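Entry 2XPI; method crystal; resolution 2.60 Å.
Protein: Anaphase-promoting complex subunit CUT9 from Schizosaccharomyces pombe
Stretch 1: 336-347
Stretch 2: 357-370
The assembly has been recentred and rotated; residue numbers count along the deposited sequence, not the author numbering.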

ATOM      1  N   PRO A 336      15.716 -14.558   9.827  1.00 57.15           N
ATOM      2  CA  PRO A 336      14.568 -14.680  10.734  1.00 52.99           C
ATOM      3  C   PRO A 336      13.264 -14.324  10.062  1.00 53.33           C
ATOM      4  O   PRO A 336      12.199 -14.660  10.578  1.00 56.06           O
ATOM      5  CB  PRO A 336      14.867 -13.663  11.836  1.00 52.63           C
ATOM      6  CG  PRO A 336      16.316 -13.238  11.626  1.00 55.88           C
ATOM      7  CD  PRO A 336      16.593 -13.426  10.175  1.00 57.09           C
ATOM      8  N   TYR A 337      13.331 -13.650   8.926  1.00 53.78           N
ATOM      9  CA  TYR A 337      12.109 -13.277   8.219  1.00 53.98           C
ATOM     10  C   TYR A 337      11.835 -14.211   7.063  1.00 53.39           C
ATOM     11  O   TYR A 337      10.997 -13.921   6.213  1.00 53.33           O
ATOM     12  CB  TYR A 337      12.167 -11.838   7.701  1.00 55.10           C
ATOM     13  CG  TYR A 337      12.268 -10.806   8.787  1.00 57.05           C
ATOM     14  CD1 TYR A 337      11.156 -10.080   9.176  1.00 58.62           C
ATOM     15  CD2 TYR A 337      13.478 -10.560   9.432  1.00 58.39           C
ATOM     16  CE1 TYR A 337      11.241  -9.125  10.170  1.00 61.58           C
ATOM     17  CE2 TYR A 337      13.575  -9.610  10.427  1.00 61.06           C
ATOM     18  CZ  TYR A 337      12.446  -8.894  10.793  1.00 63.91           C
ATOM     19  OH  TYR A 337      12.518  -7.944  11.788  1.00 67.23           O
ATOM     20  N   ASN A 338      12.547 -15.329   7.007  1.00 52.61           N
ATOM     21  CA  ASN A 338      12.185 -16.341   6.032  1.00 51.71           C
ATOM     22  C   ASN A 338      10.961 -17.153   6.496  1.00 54.90           C
ATOM     23  O   ASN A 338      10.957 -17.738   7.583  1.00 58.21           O
ATOM     24  CB  ASN A 338      13.357 -17.250   5.696  1.00 48.02           C
ATOM     25  CG  ASN A 338      12.990 -18.259   4.641  1.00 46.03           C
ATOM     26  OD1 ASN A 338      11.859 -18.745   4.615  1.00 48.47           O
ATOM     27  ND2 ASN A 338      13.922 -18.572   3.761  1.00 41.87           N
ATOM     28  N   LEU A 339       9.924 -17.173   5.669  1.00 52.56           N
ATOM     29  CA  LEU A 339       8.650 -17.750   6.066  1.00 51.31           C
ATOM     30  C   LEU A 339       8.396 -19.127   5.457  1.00 52.11           C
ATOM     31  O   LEU A 339       7.624 -19.923   6.002  1.00 52.79           O
ATOM     32  CB  LEU A 339       7.514 -16.793   5.709  1.00 50.84           C
ATOM     33  CG  LEU A 339       6.866 -16.120   6.919  1.00 51.35           C
ATOM     34  CD1 LEU A 339       7.874 -16.012   8.056  1.00 52.08           C
ATOM     35  CD2 LEU A 339       6.281 -14.766   6.556  1.00 49.68           C
ATOM     36  N   ASP A 340       9.052 -19.407   4.337  1.00 51.64           N
ATOM     37  CA  ASP A 340       8.911 -20.688   3.657  1.00 53.15           C
ATOM     38  C   ASP A 340       9.445 -21.824   4.504  1.00 53.88           C
ATOM     39  O   ASP A 340       9.169 -22.987   4.248  1.00 54.50           O
ATOM     40  CB  ASP A 340       9.691 -20.679   2.350  1.00 55.82           C
ATOM     41  CG  ASP A 340       9.174 -19.649   1.359  1.00 58.81           C
ATOM     42  OD1 ASP A 340      10.016 -19.171   0.563  1.00 61.50           O
ATOM     43  OD2 ASP A 340       7.952 -19.333   1.363  1.00 56.15           O
ATOM     44  N   VAL A 341      10.245 -21.492   5.503  1.00 53.33           N
ATOM     45  CA  VAL A 341      10.883 -22.522   6.284  1.00 49.64           C
ATOM     46  C   VAL A 341       9.899 -23.129   7.277  1.00 46.61           C
ATOM     47  O   VAL A 341      10.114 -24.237   7.776  1.00 47.98           O
ATOM     48  CB  VAL A 341      12.105 -21.981   7.035  1.00 48.13           C
ATOM     49  CG1 VAL A 341      11.669 -21.272   8.293  1.00 48.09           C
ATOM     50  CG2 VAL A 341      13.011 -23.116   7.392  1.00 48.33           C
ATOM     51  N   TYR A 342       8.810 -22.424   7.549  1.00 42.99           N
ATOM     52  CA  TYR A 342       7.935 -22.827   8.651  1.00 45.00           C
ATOM     53  C   TYR A 342       7.185 -24.174   8.550  1.00 46.74           C
ATOM     54  O   TYR A 342       7.163 -24.933   9.511  1.00 50.17           O
ATOM     55  CB  TYR A 342       7.019 -21.682   9.096  1.00 46.40           C
ATOM     56  CG  TYR A 342       7.732 -20.718  10.003  1.00 49.46           C
ATOM     57  CD1 TYR A 342       8.084 -21.095  11.273  1.00 52.65           C
ATOM     58  CD2 TYR A 342       8.081 -19.443   9.579  1.00 50.61           C
ATOM     59  CE1 TYR A 342       8.750 -20.238  12.112  1.00 54.44           C
ATOM     60  CE2 TYR A 342       8.752 -18.575  10.410  1.00 50.26           C
ATOM     61  CZ  TYR A 342       9.077 -18.980  11.677  1.00 53.99           C
ATOM     62  OH  TYR A 342       9.742 -18.147  12.546  1.00 57.69           O
ATOM     63  N   PRO A 343       6.569 -24.485   7.404  1.00 45.87           N
ATOM     64  CA  PRO A 343       5.894 -25.792   7.377  1.00 44.94           C
ATOM     65  C   PRO A 343       6.783 -26.985   7.782  1.00 47.18           C
ATOM     66  O   PRO A 343       6.355 -27.838   8.587  1.00 48.50           O
ATOM     67  CB  PRO A 343       5.461 -25.917   5.926  1.00 44.24           C
ATOM     68  CG  PRO A 343       5.201 -24.465   5.512  1.00 45.15           C
ATOM     69  CD  PRO A 343       6.251 -23.657   6.222  1.00 45.04           C
ATOM     70  N   LEU A 344       7.997 -27.035   7.239  1.00 45.46           N
ATOM     71  CA  LEU A 344       8.951 -28.089   7.557  1.00 44.95           C
ATOM     72  C   LEU A 344       9.357 -28.026   9.029  1.00 45.21           C
ATOM     73  O   LEU A 344       9.493 -29.048   9.720  1.00 45.63           O
ATOM     74  CB  LEU A 344      10.204 -27.932   6.696  1.00 46.63           C
ATOM     75  CG  LEU A 344      10.529 -28.955   5.612  1.00 49.70           C
ATOM     76  CD1 LEU A 344       9.740 -30.268   5.805  1.00 50.17           C
ATOM     77  CD2 LEU A 344      10.272 -28.365   4.238  1.00 50.00           C
ATOM     78  N   HIS A 345       9.582 -26.808   9.491  1.00 43.49           N
ATOM     79  CA  HIS A 345      10.009 -26.580  10.846  1.00 43.16           C
ATOM     80  C   HIS A 345       8.891 -26.956  11.838  1.00 43.05           C
ATOM     81  O   HIS A 345       9.099 -27.721  12.787  1.00 41.48           O
ATOM     82  CB  HIS A 345      10.381 -25.113  10.983  1.00 42.91           C
ATOM     83  CG  HIS A 345      11.043 -24.790  12.274  1.00 45.50           C
ATOM     84  ND1 HIS A 345      10.502 -23.916  13.187  1.00 48.77           N
ATOM     85  CD2 HIS A 345      12.185 -25.255  12.825  1.00 46.97           C
ATOM     86  CE1 HIS A 345      11.296 -23.843  14.243  1.00 50.24           C
ATOM     87  NE2 HIS A 345      12.325 -24.646  14.047  1.00 48.46           N
ATOM     88  N   LEU A 346       7.707 -26.397  11.607  1.00 41.84           N
ATOM     89  CA  LEU A 346       6.535 -26.698  12.408  1.00 41.68           C
ATOM     90  C   LEU A 346       6.254 -28.204  12.468  1.00 44.24           C
ATOM     91  O   LEU A 346       6.089 -28.782  13.560  1.00 44.64           O
ATOM     92  CB  LEU A 346       5.317 -25.982  11.836  1.00 39.63           C
ATOM     93  CG  LEU A 346       4.972 -24.604  12.395  1.00 40.44           C
ATOM     94  CD1 LEU A 346       5.891 -24.202  13.510  1.00 40.60           C
ATOM     95  CD2 LEU A 346       4.989 -23.568  11.292  1.00 40.10           C
ATOM     96  N   ALA A 347       6.181 -28.833  11.297  1.00 41.90           N
ATOM     97  CA  ALA A 347       5.808 -30.238  11.234  1.00 39.36           C
ATOM     98  C   ALA A 347       6.839 -31.109  11.961  1.00 42.96           C
ATOM     99  O   ALA A 347       6.482 -32.089  12.614  1.00 45.07           O
ATOM    100  CB  ALA A 347       5.628 -30.670   9.805  1.00 36.28           C
TER
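Stretch 2 357-370: KLYLISNDLVDRHP

The centre of this contact is Ile361, which points its CA-to-CB bond toward stretch 1 and touches three residues there. Its CG2 lies 3.6 Å from CE1 of Tyr342 and 4.2 Å from CD1 of Leu346, while its CD1 meets the His345 ring at the edge, 3.5 Å from CE1. One turn on, Leu365 also points toward stretch 1 and lays its CD1 over a face of the Tyr342 ring, 4.2 Å from the centroid and 5° off the normal. Tyr342 thus receives two aliphatic side chains spaced i, i+4 along one helix. One turn before Ile361, Leu358 continues the stripe: its CD1 packs 3.8 Å from CD1 of Leu346.

The backbone that presents this stripe is helical from Lys357 to Arg368, and His369 is the first residue to leave helical geometry. It runs roughly antiparallel to the helix of stretch 1, at 148° between N-to-C directions, with the axes 11.3 Å apart at closest approach. The register runs in the same antiparallel sense: Leu346 pairs with Leu358, CA atoms 7.0 Å apart, whereas the CA atoms of Leu339 and Leu365 stand 9.7 Å apart, and those of Tyr337 and Arg368 10.0 Å.

Before the helical part of stretch 1, a type I turn from Leu339 to Tyr342 leads out of the loop and into the helix. Leu339 sets CD2 over a face of the His369 ring, 3.9 Å from its centroid, repeating the methyl-on-ring motif with the partners exchanged. At the polar edge, exposed Arg368 brings NH1 to 3.7 Å from CE1 of Tyr337, obliquely to the ring. Its NE also has a long, charge-only salt bridge to OD1 of Asp364, at 3.9 Å, within its own helix. No hydrogen bond crosses between the stretches; side-chain packing supplies the direct contacts.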

ATOM      1  N   LYS A 357       8.378 -24.833  22.062  1.00 66.36           N
ATOM      2  CA  LYS A 357       8.886 -24.206  20.846  1.00 62.82           C
ATOM      3  C   LYS A 357       7.763 -23.796  19.904  1.00 61.19           C
ATOM      4  O   LYS A 357       7.812 -22.720  19.329  1.00 63.18           O
ATOM      5  CB  LYS A 357       9.902 -25.100  20.133  1.00 60.40           C
ATOM      6  CG  LYS A 357      11.167 -25.381  20.927  1.00 61.28           C
ATOM      7  CD  LYS A 357      12.300 -25.710  19.979  1.00 62.21           C
ATOM      8  CE  LYS A 357      13.557 -26.193  20.707  1.00 65.23           C
ATOM      9  NZ  LYS A 357      13.994 -25.242  21.769  1.00 68.81           N
ATOM     10  N   LEU A 358       6.756 -24.658  19.753  1.00 58.93           N
ATOM     11  CA  LEU A 358       5.574 -24.375  18.935  1.00 54.84           C
ATOM     12  C   LEU A 358       4.811 -23.174  19.474  1.00 55.30           C
ATOM     13  O   LEU A 358       4.237 -22.388  18.709  1.00 55.24           O
ATOM     14  CB  LEU A 358       4.626 -25.574  18.955  1.00 54.23           C
ATOM     15  CG  LEU A 358       4.437 -26.547  17.789  1.00 51.55           C
ATOM     16  CD1 LEU A 358       5.385 -26.244  16.626  1.00 49.99           C
ATOM     17  CD2 LEU A 358       4.600 -27.974  18.310  1.00 42.71           C
ATOM     18  N   TYR A 359       4.783 -23.056  20.798  1.00 55.80           N
ATOM     19  CA  TYR A 359       4.080 -21.964  21.467  1.00 58.44           C
ATOM     20  C   TYR A 359       4.738 -20.597  21.243  1.00 59.81           C
ATOM     21  O   TYR A 359       4.060 -19.614  20.940  1.00 59.64           O
ATOM     22  CB  TYR A 359       3.997 -22.239  22.961  1.00 61.44           C
ATOM     23  CG  TYR A 359       3.166 -21.224  23.706  1.00 64.66           C
ATOM     24  CD1 TYR A 359       1.769 -21.265  23.650  1.00 63.91           C
ATOM     25  CD2 TYR A 359       3.770 -20.229  24.473  1.00 66.98           C
ATOM     26  CE1 TYR A 359       0.999 -20.343  24.328  1.00 64.26           C
ATOM     27  CE2 TYR A 359       3.007 -19.303  25.166  1.00 68.03           C
ATOM     28  CZ  TYR A 359       1.623 -19.365  25.086  1.00 66.85           C
ATOM     29  OH  TYR A 359       0.857 -18.447  25.763  1.00 67.59           O
ATOM     30  N   LEU A 360       6.055 -20.543  21.407  1.00 60.95           N
ATOM     31  CA  LEU A 360       6.817 -19.321  21.168  1.00 63.20           C
ATOM     32  C   LEU A 360       6.672 -18.827  19.727  1.00 61.49           C
ATOM     33  O   LEU A 360       6.410 -17.641  19.482  1.00 64.04           O
ATOM     34  CB  LEU A 360       8.294 -19.554  21.481  1.00 66.07           C
ATOM     35  CG  LEU A 360       8.625 -20.111  22.872  1.00 68.97           C
ATOM     36  CD1 LEU A 360      10.092 -20.531  22.945  1.00 69.49           C
ATOM     37  CD2 LEU A 360       8.266 -19.121  24.000  1.00 70.41           C
ATOM     38  N   ILE A 361       6.846 -19.741  18.779  1.00 56.59           N
ATOM     39  CA  ILE A 361       6.758 -19.409  17.363  1.00 54.73           C
ATOM     40  C   ILE A 361       5.379 -18.888  16.960  1.00 54.47           C
ATOM     41  O   ILE A 361       5.254 -17.865  16.283  1.00 53.05           O
ATOM     42  CB  ILE A 361       7.084 -20.632  16.494  1.00 51.62           C
ATOM     43  CG1 ILE A 361       8.568 -20.975  16.608  1.00 52.99           C
ATOM     44  CG2 ILE A 361       6.719 -20.365  15.050  1.00 48.44           C
ATOM     45  CD1 ILE A 361       8.865 -22.425  16.318  1.00 53.50           C
ATOM     46  N   SER A 362       4.338 -19.602  17.362  1.00 55.21           N
ATOM     47  CA  SER A 362       3.002 -19.189  16.965  1.00 56.39           C
ATOM     48  C   SER A 362       2.722 -17.782  17.488  1.00 58.20           C
ATOM     49  O   SER A 362       2.063 -16.985  16.829  1.00 57.41           O
ATOM     50  CB  SER A 362       1.933 -20.199  17.420  1.00 54.34           C
ATOM     51  OG  SER A 362       2.288 -20.821  18.634  1.00 54.87           O
ATOM     52  N   ASN A 363       3.255 -17.474  18.663  1.00 60.56           N
ATOM     53  CA  ASN A 363       2.927 -16.209  19.300  1.00 63.57           C
ATOM     54  C   ASN A 363       3.575 -14.995  18.662  1.00 65.95           C
ATOM     55  O   ASN A 363       2.918 -13.969  18.498  1.00 68.49           O
ATOM     56  CB  ASN A 363       3.154 -16.257  20.812  1.00 65.12           C
ATOM     57  CG  ASN A 363       2.001 -16.933  21.540  1.00 65.27           C
ATOM     58  OD1 ASN A 363       2.197 -17.627  22.540  1.00 65.91           O
ATOM     59  ND2 ASN A 363       0.784 -16.755  21.017  1.00 63.98           N
ATOM     60  N   ASP A 364       4.840 -15.089  18.271  1.00 65.87           N
ATOM     61  CA  ASP A 364       5.412 -13.932  17.587  1.00 67.97           C
ATOM     62  C   ASP A 364       5.075 -13.897  16.111  1.00 62.67           C
ATOM     63  O   ASP A 364       5.205 -12.852  15.478  1.00 63.49           O
ATOM     64  CB  ASP A 364       6.912 -13.721  17.853  1.00 74.34           C
ATOM     65  CG  ASP A 364       7.782 -14.738  17.170  1.00 76.03           C
ATOM     66  OD1 ASP A 364       8.558 -14.361  16.254  1.00 75.49           O
ATOM     67  OD2 ASP A 364       7.706 -15.912  17.580  1.00 77.74           O
ATOM     68  N   LEU A 365       4.616 -15.023  15.574  1.00 58.11           N
ATOM     69  CA  LEU A 365       4.087 -15.031  14.219  1.00 54.20           C
ATOM     70  C   LEU A 365       2.757 -14.275  14.174  1.00 55.17           C
ATOM     71  O   LEU A 365       2.547 -13.436  13.294  1.00 55.08           O
ATOM     72  CB  LEU A 365       3.935 -16.448  13.688  1.00 51.06           C
ATOM     73  CG  LEU A 365       5.168 -17.166  13.133  1.00 49.76           C
ATOM     74  CD1 LEU A 365       4.780 -18.542  12.583  1.00 47.91           C
ATOM     75  CD2 LEU A 365       5.807 -16.351  12.050  1.00 48.78           C
ATOM     76  N   VAL A 366       1.859 -14.525  15.124  1.00 56.42           N
ATOM     77  CA  VAL A 366       0.606 -13.770  15.083  1.00 60.86           C
ATOM     78  C   VAL A 366       0.854 -12.319  15.451  1.00 67.32           C
ATOM     79  O   VAL A 366       0.104 -11.435  15.048  1.00 68.86           O
ATOM     80  CB  VAL A 366      -0.535 -14.353  15.944  1.00 58.12           C
ATOM     81  CG1 VAL A 366      -0.361 -15.840  16.122  1.00 56.52           C
ATOM     82  CG2 VAL A 366      -0.621 -13.634  17.259  1.00 57.86           C
ATOM     83  N   ASP A 367       1.921 -12.067  16.196  1.00 72.04           N
ATOM     84  CA  ASP A 367       2.273 -10.690  16.502  1.00 77.18           C
ATOM     85  C   ASP A 367       2.737  -9.927  15.266  1.00 75.22           C
ATOM     86  O   ASP A 367       2.336  -8.790  15.060  1.00 76.22           O
ATOM     87  CB  ASP A 367       3.334 -10.598  17.595  1.00 83.31           C
ATOM     88  CG  ASP A 367       3.590  -9.160  18.026  1.00 91.74           C
ATOM     89  OD1 ASP A 367       4.748  -8.827  18.369  1.00 95.66           O
ATOM     90  OD2 ASP A 367       2.626  -8.354  18.006  1.00 94.07           O
ATOM     91  N   ARG A 368       3.571 -10.553  14.441  1.00 73.74           N
ATOM     92  CA  ARG A 368       4.198  -9.840  13.324  1.00 73.52           C
ATOM     93  C   ARG A 368       3.619 -10.184  11.948  1.00 71.02           C
ATOM     94  O   ARG A 368       3.772  -9.413  11.006  1.00 72.78           O
ATOM     95  CB  ARG A 368       5.714 -10.047  13.329  1.00 75.13           C
ATOM     96  CG  ARG A 368       6.143 -11.440  12.937  1.00 77.17           C
ATOM     97  CD  ARG A 368       7.614 -11.675  13.236  1.00 81.99           C
ATOM     98  NE  ARG A 368       8.031 -10.930  14.418  1.00 88.44           N
ATOM     99  CZ  ARG A 368       9.162 -10.229  14.491  1.00 95.47           C
ATOM    100  NH1 ARG A 368       9.992 -10.193  13.449  1.00 96.78           N
ATOM    101  NH2 ARG A 368       9.470  -9.563  15.602  1.00 99.00           N
ATOM    102  N   HIS A 369       2.959 -11.334  11.827  1.00 67.00           N
ATOM    103  CA  HIS A 369       2.354 -11.726  10.555  1.00 63.04           C
ATOM    104  C   HIS A 369       0.926 -12.246  10.718  1.00 60.10           C
ATOM    105  O   HIS A 369       0.628 -13.373  10.350  1.00 57.16           O
ATOM    106  CB  HIS A 369       3.187 -12.800   9.864  1.00 61.44           C
ATOM    107  CG  HIS A 369       4.592 -12.386   9.561  1.00 65.18           C
ATOM    108  ND1 HIS A 369       4.899 -11.401   8.645  1.00 67.85           N
ATOM    109  CD2 HIS A 369       5.777 -12.849  10.029  1.00 65.70           C
ATOM    110  CE1 HIS A 369       6.212 -11.269   8.572  1.00 68.49           C
ATOM    111  NE2 HIS A 369       6.769 -12.136   9.400  1.00 66.79           N
ATOM    112  N   PRO A 370       0.026 -11.416  11.244  1.00 60.02           N
ATOM    113  CA  PRO A 370      -1.339 -11.908  11.434  1.00 57.58           C
ATOM    114  C   PRO A 370      -2.033 -12.121  10.092  1.00 57.04           C
ATOM    115  O   PRO A 370      -3.071 -12.763  10.005  1.00 58.10           O
ATOM    116  CB  PRO A 370      -2.024 -10.761  12.193  1.00 58.34           C
ATOM    117  CG  PRO A 370      -0.916  -9.788  12.569  1.00 59.22           C
ATOM    118  CD  PRO A 370       0.158  -9.986  11.570  1.00 59.80           C
TER